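Local coordinates for protein FkbI (PDB 1R2J) that binds FAD and probably acts as an acyl-ACP dehydrogenase in making the methoxymalonyl extender unit of the immunosuppressant polyketide FK520, at residues Ser77-Ala81 and Leu106-Phe111; Tyr224-Val229 and Met343-Gly348. One frame throughout, in Å; residues are numbered along the deposited sequence.

Contact 1 (Ser77-Ala81 and Leu106-Phe111); sequences SQGMA and LAAVGF. With FAD (flavin-adenine dinucleotide), chain B.
Ser77 faces the strand with its CB near Ala107 and Ala108; a small hydroxyl side chain suits the close approach of helix and strand here and can bind the water at the flavin. OG reaches water 1 at 2.9 Å, and this water accepts the N-H of Val109 and also donates toward FAD O4. Next comes Gln78, long enough to curl back over the start of the strand: its chain bends at chi2 (-60°), and OE1 accepts the Ala107 N-H at 2.7 Å, the donor tilted 34° from the carbonyl plane. The strand 107-110 belongs to the middle beta domain of the acyl-CoA dehydrogenase fold, and residues 77-81, part of helix 69-88 of the N-terminal helical domain, cross it at 75°. Being at the margin of its sheet, where 151-156 is its neighbour, the strand, with the residue just after it, can hold the flavin pyrimidine through the backbone: FAD N3 donates to Val109 O at 3.0 Å, and Phe111 N donates to FAD O2, also at 3.0 Å. The Phe111 ring lies across that oxygen, with O2 3.0 Å above the ring centre. Met80, flexible and unbranched, turns at chi3 to bring its methyl CE into the plane of this ring, 3.8 Å from Phe111 CE2, while the same methyl packs on Val109 CB. With an alanine at Phe111, the ring over FAD O2 would be gone, and the Met80 methyl is likely to lose its aromatic neighbour and be freer to move. Ala81 is short enough for the helix to press close, its CB lying 3.7 Å from Val109 CG2 and also touching the methyl of Ala107.

Contact 2 (Tyr224-Val229 and Met343-Gly348); sequences YGRKSV and MEIIEG. With FAD (flavin-adenine dinucleotide), chain B.
In the C-terminal helical domain of the acyl-CoA dehydrogenase fold, Glu347 and Gly348, in the turn that follows helix 332-345, meet Gly225, Arg226 and Val229 of helix 219-248. The Ile-Glu-Gly sequence here resembles the Tyr-Glu-Gly of medium-chain acyl-CoA dehydrogenases. Arg226 stretches out from CG to NE and donates from NE to the backbone O of Glu347 at 3.2 Å. That oxygen lies near the guanidinium plane, but the donor stands above the carbonyl plane of its acceptor. The Glu347 side chain bends at chi2 (-83°) and sets its carboxylate against the backbone of Gly225, CD being 3.6 Å from Gly225 C. Glycine suits this place, because a CB would run into Glu347 OE1, and at the positive phi of Gly225 any side chain would also press on the carbonyl oxygen of the residue before. Branched Val229 splits its two methyls between partners: CG2 touches Glu347 CG at 3.5 Å, and CG1 meets Met343 SD at 3.8 Å. On the flavin side, Ile346 CG2 lies 3.5 Å from FAD C8, and Ile345 CG2 approaches FAD O3'. Lys304, from helix 297-322, bridges the end of the helix and the turn by hydrogen bonds to Met343 O and Gly348 O. The Arg226 NE and Glu347 OE2 atoms are 4.9 Å apart, and their flat groups stand nearly perpendicular, so the arginine grips the glutamate by its main chain, while Val229 packs on Glu347 CG and the Gly225 backbone lies against the carboxylate.

In chain order contact 1 is complete before either segment of contact 2 is reached, and their centres lie 13 Å apart. The first joins helix 69-88 of the N-terminal domain to an edge strand of a sheet in the middle beta domain; the second lies within the C-terminal helical domain. They meet where helix 69-88 packs on helix 219-248, Tyr224 CE1 resting 3.3 Å from Gly79 C, and where Met80 SD comes within 3.9 Å of Glu347 OE1 in the turn after helix 332-345. Both contacts also touch the same FAD, one at the pyrimidine end of the flavin and the other at its dimethylbenzene ring and ribityl chain, so parts of all three domains assemble around the cofactor.

Contact 1 (Ser77-Ala81 and Leu106-Phe111)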
ATOM      1  N   SER A  77       3.254   1.192  -2.727  1.00 20.76           N
ATOM      2  CA  SER A  77       4.674   0.854  -2.714  1.00 22.21           C
ATOM      3  C   SER A  77       5.476   1.970  -3.383  1.00 21.91           C
ATOM      4  O   SER A  77       6.508   2.404  -2.869  1.00 20.80           O
ATOM      5  CB  SER A  77       4.912  -0.466  -3.444  1.00 23.63           C
ATOM      6  OG  SER A  77       4.290  -1.539  -2.760  1.00 24.78           O
ATOM      7  N   GLN A  78       4.990   2.422  -4.536  1.00 23.48           N
ATOM      8  CA  GLN A  78       5.624   3.504  -5.275  1.00 24.35           C
ATOM      9  C   GLN A  78       5.712   4.733  -4.385  1.00 24.70           C
ATOM     10  O   GLN A  78       6.787   5.308  -4.196  1.00 23.40           O
ATOM     11  CB  GLN A  78       4.797   3.873  -6.507  1.00 26.08           C
ATOM     12  CG  GLN A  78       5.224   3.215  -7.807  1.00 32.48           C
ATOM     13  CD  GLN A  78       6.648   3.562  -8.201  1.00 30.06           C
ATOM     14  OE1 GLN A  78       7.593   2.945  -7.726  1.00 35.74           O
ATOM     15  NE2 GLN A  78       6.806   4.560  -9.064  1.00 32.84           N
ATOM     16  N   GLY A  79       4.560   5.129  -3.852  1.00 24.13           N
ATOM     17  CA  GLY A  79       4.482   6.302  -3.004  1.00 23.52           C
ATOM     18  C   GLY A  79       5.319   6.215  -1.750  1.00 23.19           C
ATOM     19  O   GLY A  79       5.904   7.214  -1.314  1.00 22.69           O
ATOM     20  N   MET A  80       5.372   5.024  -1.165  1.00 23.84           N
ATOM     21  CA  MET A  80       6.138   4.812   0.051  1.00 23.19           C
ATOM     22  C   MET A  80       7.629   4.922  -0.244  1.00 22.93           C
ATOM     23  O   MET A  80       8.377   5.496   0.539  1.00 21.91           O
ATOM     24  CB  MET A  80       5.819   3.441   0.654  1.00 23.73           C
ATOM     25  CG  MET A  80       6.506   3.189   2.000  1.00 26.62           C
ATOM     26  SD  MET A  80       5.650   1.991   3.065  1.00 32.63           S
ATOM     27  CE  MET A  80       6.076   0.468   2.278  1.00 28.49           C
ATOM     28  N   ALA A  81       8.055   4.368  -1.373  1.00 22.94           N
ATOM     29  CA  ALA A  81       9.461   4.427  -1.758  1.00 23.19           C
ATOM     30  C   ALA A  81       9.875   5.874  -1.992  1.00 24.00           C
ATOM     31  O   ALA A  81      10.929   6.308  -1.519  1.00 24.47           O
ATOM     32  CB  ALA A  81       9.691   3.616  -3.020  1.00 23.98           C
ATOM     33  N   LEU A 106       9.669   1.954 -11.556  1.00 31.47           N
ATOM     34  CA  LEU A 106       8.968   1.199 -10.525  1.00 31.98           C
ATOM     35  C   LEU A 106       9.894   0.859  -9.354  1.00 30.90           C
ATOM     36  O   LEU A 106      11.063   0.504  -9.550  1.00 28.46           O
ATOM     37  CB  LEU A 106       8.404  -0.096 -11.115  1.00 33.55           C
ATOM     38  CG  LEU A 106       7.276   0.023 -12.146  1.00 35.80           C
ATOM     39  CD1 LEU A 106       7.810   0.703 -13.390  1.00 37.88           C
ATOM     40  CD2 LEU A 106       6.719  -1.347 -12.482  1.00 36.35           C
ATOM     41  N   ALA A 107       9.365   0.976  -8.141  1.00 28.94           N
ATOM     42  CA  ALA A 107      10.133   0.660  -6.945  1.00 28.09           C
ATOM     43  C   ALA A 107       9.270  -0.095  -5.952  1.00 29.18           C
ATOM     44  O   ALA A 107       8.042  -0.089  -6.049  1.00 29.63           O
ATOM     45  CB  ALA A 107      10.655   1.922  -6.308  1.00 27.38           C
ATOM     46  N   ALA A 108       9.920  -0.758  -5.004  1.00 27.32           N
ATOM     47  CA  ALA A 108       9.221  -1.511  -3.975  1.00 27.69           C
ATOM     48  C   ALA A 108       9.976  -1.221  -2.691  1.00 27.31           C
ATOM     49  O   ALA A 108      11.107  -0.737  -2.732  1.00 25.78           O
ATOM     50  CB  ALA A 108       9.253  -3.011  -4.292  1.00 27.19           C
ATOM     51  N   VAL A 109       9.354  -1.502  -1.554  1.00 26.18           N
ATOM     52  CA  VAL A 109       9.987  -1.255  -0.269  1.00 25.85           C
ATOM     53  C   VAL A 109       9.948  -2.533   0.565  1.00 26.23           C
ATOM     54  O   VAL A 109       8.876  -3.011   0.915  1.00 24.40           O
ATOM     55  CB  VAL A 109       9.248  -0.139   0.493  1.00 26.99           C
ATOM     56  CG1 VAL A 109      10.053   0.283   1.712  1.00 26.71           C
ATOM     57  CG2 VAL A 109       8.993   1.039  -0.434  1.00 26.08           C
ATOM     58  N   GLY A 110      11.117  -3.079   0.882  1.00 25.88           N
ATOM     59  CA  GLY A 110      11.169  -4.298   1.666  1.00 26.30           C
ATOM     60  C   GLY A 110      11.897  -4.135   2.985  1.00 26.97           C
ATOM     61  O   GLY A 110      13.082  -3.799   3.020  1.00 27.65           O
ATOM     62  N   PHE A 111      11.181  -4.361   4.078  1.00 27.25           N
ATOM     63  CA  PHE A 111      11.766  -4.268   5.409  1.00 26.18           C
ATOM     64  C   PHE A 111      11.440  -5.530   6.197  1.00 26.52           C
ATOM     65  O   PHE A 111      12.207  -5.965   7.058  1.00 25.40           O
ATOM     66  CB  PHE A 111      11.251  -3.018   6.141  1.00 28.86           C
ATOM     67  CG  PHE A 111       9.771  -2.768   5.976  1.00 29.58           C
ATOM     68  CD1 PHE A 111       8.843  -3.400   6.795  1.00 31.76           C
ATOM     69  CD2 PHE A 111       9.308  -1.902   4.988  1.00 31.46           C
ATOM     70  CE1 PHE A 111       7.467  -3.173   6.632  1.00 33.01           C
ATOM     71  CE2 PHE A 111       7.940  -1.667   4.814  1.00 32.83           C
ATOM     72  CZ  PHE A 111       7.016  -2.304   5.636  1.00 32.75           C
TER
HETATM   73  PA  FAD B 399       3.449 -11.901  13.048  1.00 31.55           P
HETATM   74  O1A FAD B 399       3.947 -10.547  12.842  1.00 29.27           O
HETATM   75  O2A FAD B 399       4.063 -13.267  12.890  1.00 28.05           O
HETATM   76  O5B FAD B 399       1.940 -12.117  12.927  1.00 31.78           O
HETATM   77  C5B FAD B 399       1.503 -12.061  14.227  1.00 26.42           C
HETATM   78  C4B FAD B 399       0.045 -12.180  14.510  1.00 24.70           C
HETATM   79  O4B FAD B 399       0.294 -11.969  15.944  1.00 21.89           O
HETATM   80  C3B FAD B 399      -0.628 -10.939  14.015  1.00 24.40           C
HETATM   81  O3B FAD B 399      -1.998 -11.169  13.968  1.00 23.93           O
HETATM   82  C2B FAD B 399      -0.273  -9.910  14.979  1.00 22.23           C
HETATM   83  O2B FAD B 399      -1.116  -8.740  15.143  1.00 22.98           O
HETATM   84  C1B FAD B 399      -0.113 -10.678  16.324  1.00 22.80           C
HETATM   85  N9A FAD B 399       0.899 -10.091  17.139  1.00 23.00           N
HETATM   86  C8A FAD B 399       2.311 -10.036  16.993  1.00 22.53           C
HETATM   87  N7A FAD B 399       2.942  -9.399  17.934  1.00 21.89           N
HETATM   88  C5A FAD B 399       1.944  -8.981  18.792  1.00 22.99           C
HETATM   89  C6A FAD B 399       1.953  -8.259  19.989  1.00 23.23           C
HETATM   90  N6A FAD B 399       3.081  -7.809  20.557  1.00 22.24           N
HETATM   91  N1A FAD B 399       0.742  -8.006  20.605  1.00 22.18           N
HETATM   92  C2A FAD B 399      -0.418  -8.445  20.062  1.00 22.09           C
HETATM   93  N3A FAD B 399      -0.532  -9.175  18.875  1.00 20.71           N
HETATM   94  C4A FAD B 399       0.766  -9.378  18.331  1.00 22.79           C
HETATM   95  N1  FAD B 399       6.234  -6.242   4.162  1.00 27.81           N
HETATM   96  C2  FAD B 399       7.167  -5.339   3.647  1.00 29.57           C
HETATM   97  O2  FAD B 399       8.231  -5.078   4.239  1.00 27.98           O
HETATM   98  N3  FAD B 399       6.907  -4.715   2.435  1.00 28.64           N
HETATM   99  C4  FAD B 399       5.749  -4.927   1.644  1.00 28.35           C
HETATM  100  O4  FAD B 399       5.613  -4.305   0.547  1.00 26.77           O
HETATM  101  C4X FAD B 399       4.854  -5.837   2.160  1.00 28.10           C
HETATM  102  N5  FAD B 399       3.668  -6.087   1.346  1.00 29.92           N
HETATM  103  C5X FAD B 399       2.736  -7.036   1.818  1.00 29.96           C
HETATM  104  C6  FAD B 399       1.565  -7.362   1.082  1.00 31.03           C
HETATM  105  C7  FAD B 399       0.610  -8.342   1.490  1.00 30.58           C
HETATM  106  C7M FAD B 399      -0.618  -8.630   0.629  1.00 31.06           C
HETATM  107  C8  FAD B 399       0.854  -9.041   2.705  1.00 31.27           C
HETATM  108  C8M FAD B 399      -0.053 -10.131   3.246  1.00 31.24           C
HETATM  109  C9  FAD B 399       1.959  -8.749   3.463  1.00 31.59           C
HETATM  110  C9A FAD B 399       2.912  -7.738   3.069  1.00 32.09           C
HETATM  111  N10 FAD B 399       4.133  -7.394   3.853  1.00 31.44           N
HETATM  112  C10 FAD B 399       5.100  -6.482   3.412  1.00 29.90           C
HETATM  113  C1' FAD B 399       4.082  -8.109   5.055  1.00 34.82           C
HETATM  114  C2' FAD B 399       3.318  -7.267   6.228  1.00 37.60           C
HETATM  115  O2' FAD B 399       4.427  -6.433   6.673  1.00 33.75           O
HETATM  116  C3' FAD B 399       3.076  -8.236   7.244  1.00 39.99           C
HETATM  117  O3' FAD B 399       1.649  -8.479   7.315  1.00 44.80           O
HETATM  118  C4' FAD B 399       3.403  -8.237   8.758  1.00 39.54           C
HETATM  119  O4' FAD B 399       4.675  -7.865   9.214  1.00 42.93           O
HETATM  120  C5' FAD B 399       3.174  -9.667   8.904  1.00 39.46           C
HETATM  121  O5' FAD B 399       4.024 -10.304   9.809  1.00 34.76           O
HETATM  122  P   FAD B 399       3.894 -11.922   9.841  1.00 34.54           P
HETATM  123  O1P FAD B 399       5.134 -11.390  10.153  1.00 35.96           O
HETATM  124  O2P FAD B 399       4.519 -13.269  10.295  1.00 38.58           O
HETATM  125  O3P FAD B 399       3.631 -12.018  11.443  1.00 32.22           O
HETATM  126  O   HOH W   1       6.745  -2.428  -1.576  1.00 21.03           O

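Contact 2 (Tyr224-Val229 and Met343-Gly348)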
ATOM      1  N   TYR A 224       3.775   6.787   5.479  1.00 26.53           N
ATOM      2  CA  TYR A 224       3.170   6.730   4.159  1.00 26.67           C
ATOM      3  C   TYR A 224       2.944   5.234   4.075  1.00 27.57           C
ATOM      4  O   TYR A 224       3.723   4.461   4.622  1.00 32.08           O
ATOM      5  CB  TYR A 224       4.147   7.188   3.073  1.00 24.93           C
ATOM      6  CG  TYR A 224       3.477   7.456   1.742  1.00 23.07           C
ATOM      7  CD1 TYR A 224       3.028   6.406   0.941  1.00 20.89           C
ATOM      8  CD2 TYR A 224       3.252   8.761   1.302  1.00 21.81           C
ATOM      9  CE1 TYR A 224       2.365   6.651  -0.263  1.00 22.81           C
ATOM     10  CE2 TYR A 224       2.587   9.013   0.093  1.00 22.60           C
ATOM     11  CZ  TYR A 224       2.148   7.952  -0.676  1.00 21.18           C
ATOM     12  OH  TYR A 224       1.471   8.183  -1.851  1.00 25.70           O
ATOM     13  N   GLY A 225       1.895   4.801   3.408  1.00 27.62           N
ATOM     14  CA  GLY A 225       1.662   3.369   3.375  1.00 26.40           C
ATOM     15  C   GLY A 225       0.494   3.183   4.316  1.00 22.61           C
ATOM     16  O   GLY A 225      -0.539   2.654   3.923  1.00 25.11           O
ATOM     17  N   ARG A 226       0.649   3.623   5.560  1.00 20.29           N
ATOM     18  CA  ARG A 226      -0.459   3.536   6.498  1.00 18.98           C
ATOM     19  C   ARG A 226      -1.510   4.511   5.982  1.00 18.68           C
ATOM     20  O   ARG A 226      -2.701   4.210   5.988  1.00 18.13           O
ATOM     21  CB  ARG A 226      -0.018   3.924   7.914  1.00 17.59           C
ATOM     22  CG  ARG A 226       0.555   2.752   8.673  1.00 21.78           C
ATOM     23  CD  ARG A 226       1.106   3.113  10.037  1.00 22.96           C
ATOM     24  NE  ARG A 226       1.792   1.948  10.589  1.00 27.69           N
ATOM     25  CZ  ARG A 226       2.710   1.990  11.545  1.00 27.12           C
ATOM     26  NH1 ARG A 226       3.069   3.152  12.072  1.00 25.44           N
ATOM     27  NH2 ARG A 226       3.268   0.862  11.968  1.00 29.38           N
ATOM     28  N   LYS A 227      -1.054   5.672   5.512  1.00 18.12           N
ATOM     29  CA  LYS A 227      -1.959   6.686   4.974  1.00 17.69           C
ATOM     30  C   LYS A 227      -2.563   6.197   3.663  1.00 17.08           C
ATOM     31  O   LYS A 227      -3.758   6.367   3.406  1.00 17.76           O
ATOM     32  CB  LYS A 227      -1.205   7.998   4.730  1.00 17.61           C
ATOM     33  CG  LYS A 227      -2.048   9.087   4.052  1.00 19.78           C
ATOM     34  CD  LYS A 227      -1.279  10.410   3.931  1.00 20.75           C
ATOM     35  CE  LYS A 227      -0.214  10.347   2.846  1.00 22.79           C
ATOM     36  NZ  LYS A 227       0.572  11.612   2.780  1.00 22.09           N
ATOM     37  N   SER A 228      -1.723   5.579   2.841  1.00 16.33           N
ATOM     38  CA  SER A 228      -2.143   5.069   1.549  1.00 17.62           C
ATOM     39  C   SER A 228      -3.080   3.877   1.704  1.00 16.88           C
ATOM     40  O   SER A 228      -4.087   3.780   1.011  1.00 17.90           O
ATOM     41  CB  SER A 228      -0.916   4.671   0.722  1.00 17.69           C
ATOM     42  OG  SER A 228      -1.284   4.405  -0.619  1.00 17.92           O
ATOM     43  N   VAL A 229      -2.747   2.965   2.610  1.00 16.87           N
ATOM     44  CA  VAL A 229      -3.594   1.805   2.834  1.00 15.66           C
ATOM     45  C   VAL A 229      -4.948   2.262   3.354  1.00 14.33           C
ATOM     46  O   VAL A 229      -5.977   1.713   2.965  1.00 16.09           O
ATOM     47  CB  VAL A 229      -2.974   0.821   3.845  1.00 15.71           C
ATOM     48  CG1 VAL A 229      -4.035  -0.184   4.329  1.00 15.10           C
ATOM     49  CG2 VAL A 229      -1.813   0.073   3.191  1.00 17.76           C
ATOM     50  N   MET A 343      -5.529  -6.262   4.505  1.00 19.37           N
ATOM     51  CA  MET A 343      -5.279  -4.906   4.993  1.00 18.22           C
ATOM     52  C   MET A 343      -5.301  -4.825   6.520  1.00 19.15           C
ATOM     53  O   MET A 343      -4.650  -3.960   7.105  1.00 16.52           O
ATOM     54  CB  MET A 343      -6.298  -3.933   4.403  1.00 17.60           C
ATOM     55  CG  MET A 343      -6.238  -3.832   2.877  1.00 16.33           C
ATOM     56  SD  MET A 343      -4.599  -3.385   2.267  1.00 22.15           S
ATOM     57  CE  MET A 343      -3.913  -5.018   1.922  1.00 14.22           C
ATOM     58  N   GLU A 344      -6.052  -5.718   7.162  1.00 17.10           N
ATOM     59  CA  GLU A 344      -6.120  -5.752   8.624  1.00 17.29           C
ATOM     60  C   GLU A 344      -4.818  -6.294   9.220  1.00 18.72           C
ATOM     61  O   GLU A 344      -4.521  -6.084  10.400  1.00 17.83           O
ATOM     62  CB  GLU A 344      -7.267  -6.654   9.090  1.00 17.96           C
ATOM     63  CG  GLU A 344      -8.655  -6.057   8.968  1.00 17.83           C
ATOM     64  CD  GLU A 344      -9.739  -6.997   9.480  1.00 19.94           C
ATOM     65  OE1 GLU A 344     -10.426  -6.641  10.466  1.00 18.81           O
ATOM     66  OE2 GLU A 344      -9.904  -8.091   8.892  1.00 19.84           O
ATOM     67  N   ILE A 345      -4.055  -6.997   8.388  1.00 18.34           N
ATOM     68  CA  ILE A 345      -2.801  -7.620   8.790  1.00 18.84           C
ATOM     69  C   ILE A 345      -1.543  -6.787   8.504  1.00 19.63           C
ATOM     70  O   ILE A 345      -0.634  -6.748   9.332  1.00 19.26           O
ATOM     71  CB  ILE A 345      -2.665  -9.008   8.098  1.00 20.22           C
ATOM     72  CG1 ILE A 345      -3.806  -9.928   8.555  1.00 18.01           C
ATOM     73  CG2 ILE A 345      -1.300  -9.621   8.397  1.00 19.63           C
ATOM     74  CD1 ILE A 345      -4.075 -11.110   7.617  1.00 20.78           C
ATOM     75  N   ILE A 346      -1.494  -6.112   7.350  1.00 20.75           N
ATOM     76  CA  ILE A 346      -0.314  -5.318   6.967  1.00 21.65           C
ATOM     77  C   ILE A 346      -0.273  -3.863   7.449  1.00 22.83           C
ATOM     78  O   ILE A 346      -1.267  -3.334   7.942  1.00 22.11           O
ATOM     79  CB  ILE A 346      -0.127  -5.318   5.424  1.00 21.49           C
ATOM     80  CG1 ILE A 346      -1.050  -4.285   4.756  1.00 21.61           C
ATOM     81  CG2 ILE A 346      -0.463  -6.681   4.884  1.00 23.35           C
ATOM     82  CD1 ILE A 346      -0.804  -4.122   3.240  1.00 22.19           C
ATOM     83  N   GLU A 347       0.892  -3.230   7.287  1.00 24.29           N
ATOM     84  CA  GLU A 347       1.122  -1.837   7.685  1.00 25.02           C
ATOM     85  C   GLU A 347       0.734  -1.604   9.145  1.00 23.75           C
ATOM     86  O   GLU A 347       0.133  -0.587   9.489  1.00 22.96           O
ATOM     87  CB  GLU A 347       0.327  -0.891   6.773  1.00 28.33           C
ATOM     88  CG  GLU A 347       0.754  -0.932   5.303  1.00 34.64           C
ATOM     89  CD  GLU A 347       1.957  -0.066   5.007  1.00 37.14           C
ATOM     90  OE1 GLU A 347       2.489  -0.156   3.882  1.00 39.43           O
ATOM     91  OE2 GLU A 347       2.366   0.716   5.891  1.00 41.68           O
ATOM     92  N   GLY A 348       1.110  -2.543  10.008  1.00 22.25           N
ATOM     93  CA  GLY A 348       0.755  -2.432  11.409  1.00 21.44           C
ATOM     94  C   GLY A 348      -0.584  -3.131  11.573  1.00 21.51           C
ATOM     95  O   GLY A 348      -1.638  -2.554  11.285  1.00 20.90           O
TER
HETATM   96  PA  FAD B 399       3.449 -11.901  13.048  1.00 31.55           P
HETATM   97  O1A FAD B 399       3.947 -10.547  12.842  1.00 29.27           O
HETATM   98  O2A FAD B 399       4.063 -13.267  12.890  1.00 28.05           O
HETATM   99  O5B FAD B 399       1.940 -12.117  12.927  1.00 31.78           O
HETATM  100  C5B FAD B 399       1.503 -12.061  14.227  1.00 26.42           C
HETATM  101  C4B FAD B 399       0.045 -12.180  14.510  1.00 24.70           C
HETATM  102  O4B FAD B 399       0.294 -11.969  15.944  1.00 21.89           O
HETATM  103  C3B FAD B 399      -0.628 -10.939  14.015  1.00 24.40           C
HETATM  104  O3B FAD B 399      -1.998 -11.169  13.968  1.00 23.93           O
HETATM  105  C2B FAD B 399      -0.273  -9.910  14.979  1.00 22.23           C
HETATM  106  O2B FAD B 399      -1.116  -8.740  15.143  1.00 22.98           O
HETATM  107  C1B FAD B 399      -0.113 -10.678  16.324  1.00 22.80           C
HETATM  108  N9A FAD B 399       0.899 -10.091  17.139  1.00 23.00           N
HETATM  109  C8A FAD B 399       2.311 -10.036  16.993  1.00 22.53           C
HETATM  110  N7A FAD B 399       2.942  -9.399  17.934  1.00 21.89           N
HETATM  111  C5A FAD B 399       1.944  -8.981  18.792  1.00 22.99           C
HETATM  112  C6A FAD B 399       1.953  -8.259  19.989  1.00 23.23           C
HETATM  113  N6A FAD B 399       3.081  -7.809  20.557  1.00 22.24           N
HETATM  114  N1A FAD B 399       0.742  -8.006  20.605  1.00 22.18           N
HETATM  115  C2A FAD B 399      -0.418  -8.445  20.062  1.00 22.09           C
HETATM  116  N3A FAD B 399      -0.532  -9.175  18.875  1.00 20.71           N
HETATM  117  C4A FAD B 399       0.766  -9.378  18.331  1.00 22.79           C
HETATM  118  N1  FAD B 399       6.234  -6.242   4.162  1.00 27.81           N
HETATM  119  C2  FAD B 399       7.167  -5.339   3.647  1.00 29.57           C
HETATM  120  O2  FAD B 399       8.231  -5.078   4.239  1.00 27.98           O
HETATM  121  N3  FAD B 399       6.907  -4.715   2.435  1.00 28.64           N
HETATM  122  C4  FAD B 399       5.749  -4.927   1.644  1.00 28.35           C
HETATM  123  O4  FAD B 399       5.613  -4.305   0.547  1.00 26.77           O
HETATM  124  C4X FAD B 399       4.854  -5.837   2.160  1.00 28.10           C
HETATM  125  N5  FAD B 399       3.668  -6.087   1.346  1.00 29.92           N
HETATM  126  C5X FAD B 399       2.736  -7.036   1.818  1.00 29.96           C
HETATM  127  C6  FAD B 399       1.565  -7.362   1.082  1.00 31.03           C
HETATM  128  C7  FAD B 399       0.610  -8.342   1.490  1.00 30.58           C
HETATM  129  C7M FAD B 399      -0.618  -8.630   0.629  1.00 31.06           C
HETATM  130  C8  FAD B 399       0.854  -9.041   2.705  1.00 31.27           C
HETATM  131  C8M FAD B 399      -0.053 -10.131   3.246  1.00 31.24           C
HETATM  132  C9  FAD B 399       1.959  -8.749   3.463  1.00 31.59           C
HETATM  133  C9A FAD B 399       2.912  -7.738   3.069  1.00 32.09           C
HETATM  134  N10 FAD B 399       4.133  -7.394   3.853  1.00 31.44           N
HETATM  135  C10 FAD B 399       5.100  -6.482   3.412  1.00 29.90           C
HETATM  136  C1' FAD B 399       4.082  -8.109   5.055  1.00 34.82           C
HETATM  137  C2' FAD B 399       3.318  -7.267   6.228  1.00 37.60           C
HETATM  138  O2' FAD B 399       4.427  -6.433   6.673  1.00 33.75           O
HETATM  139  C3' FAD B 399       3.076  -8.236   7.244  1.00 39.99           C
HETATM  140  O3' FAD B 399       1.649  -8.479   7.315  1.00 44.80           O
HETATM  141  C4' FAD B 399       3.403  -8.237   8.758  1.00 39.54           C
HETATM  142  O4' FAD B 399       4.675  -7.865   9.214  1.00 42.93           O
HETATM  143  C5' FAD B 399       3.174  -9.667   8.904  1.00 39.46           C
HETATM  144  O5' FAD B 399       4.024 -10.304   9.809  1.00 34.76           O
HETATM  145  P   FAD B 399       3.894 -11.922   9.841  1.00 34.54           P
HETATM  146  O1P FAD B 399       5.134 -11.390  10.153  1.00 35.96           O
HETATM  147  O2P FAD B 399       4.519 -13.269  10.295  1.00 38.58           O
HETATM  148  O3P FAD B 399       3.631 -12.018  11.443  1.00 32.22           O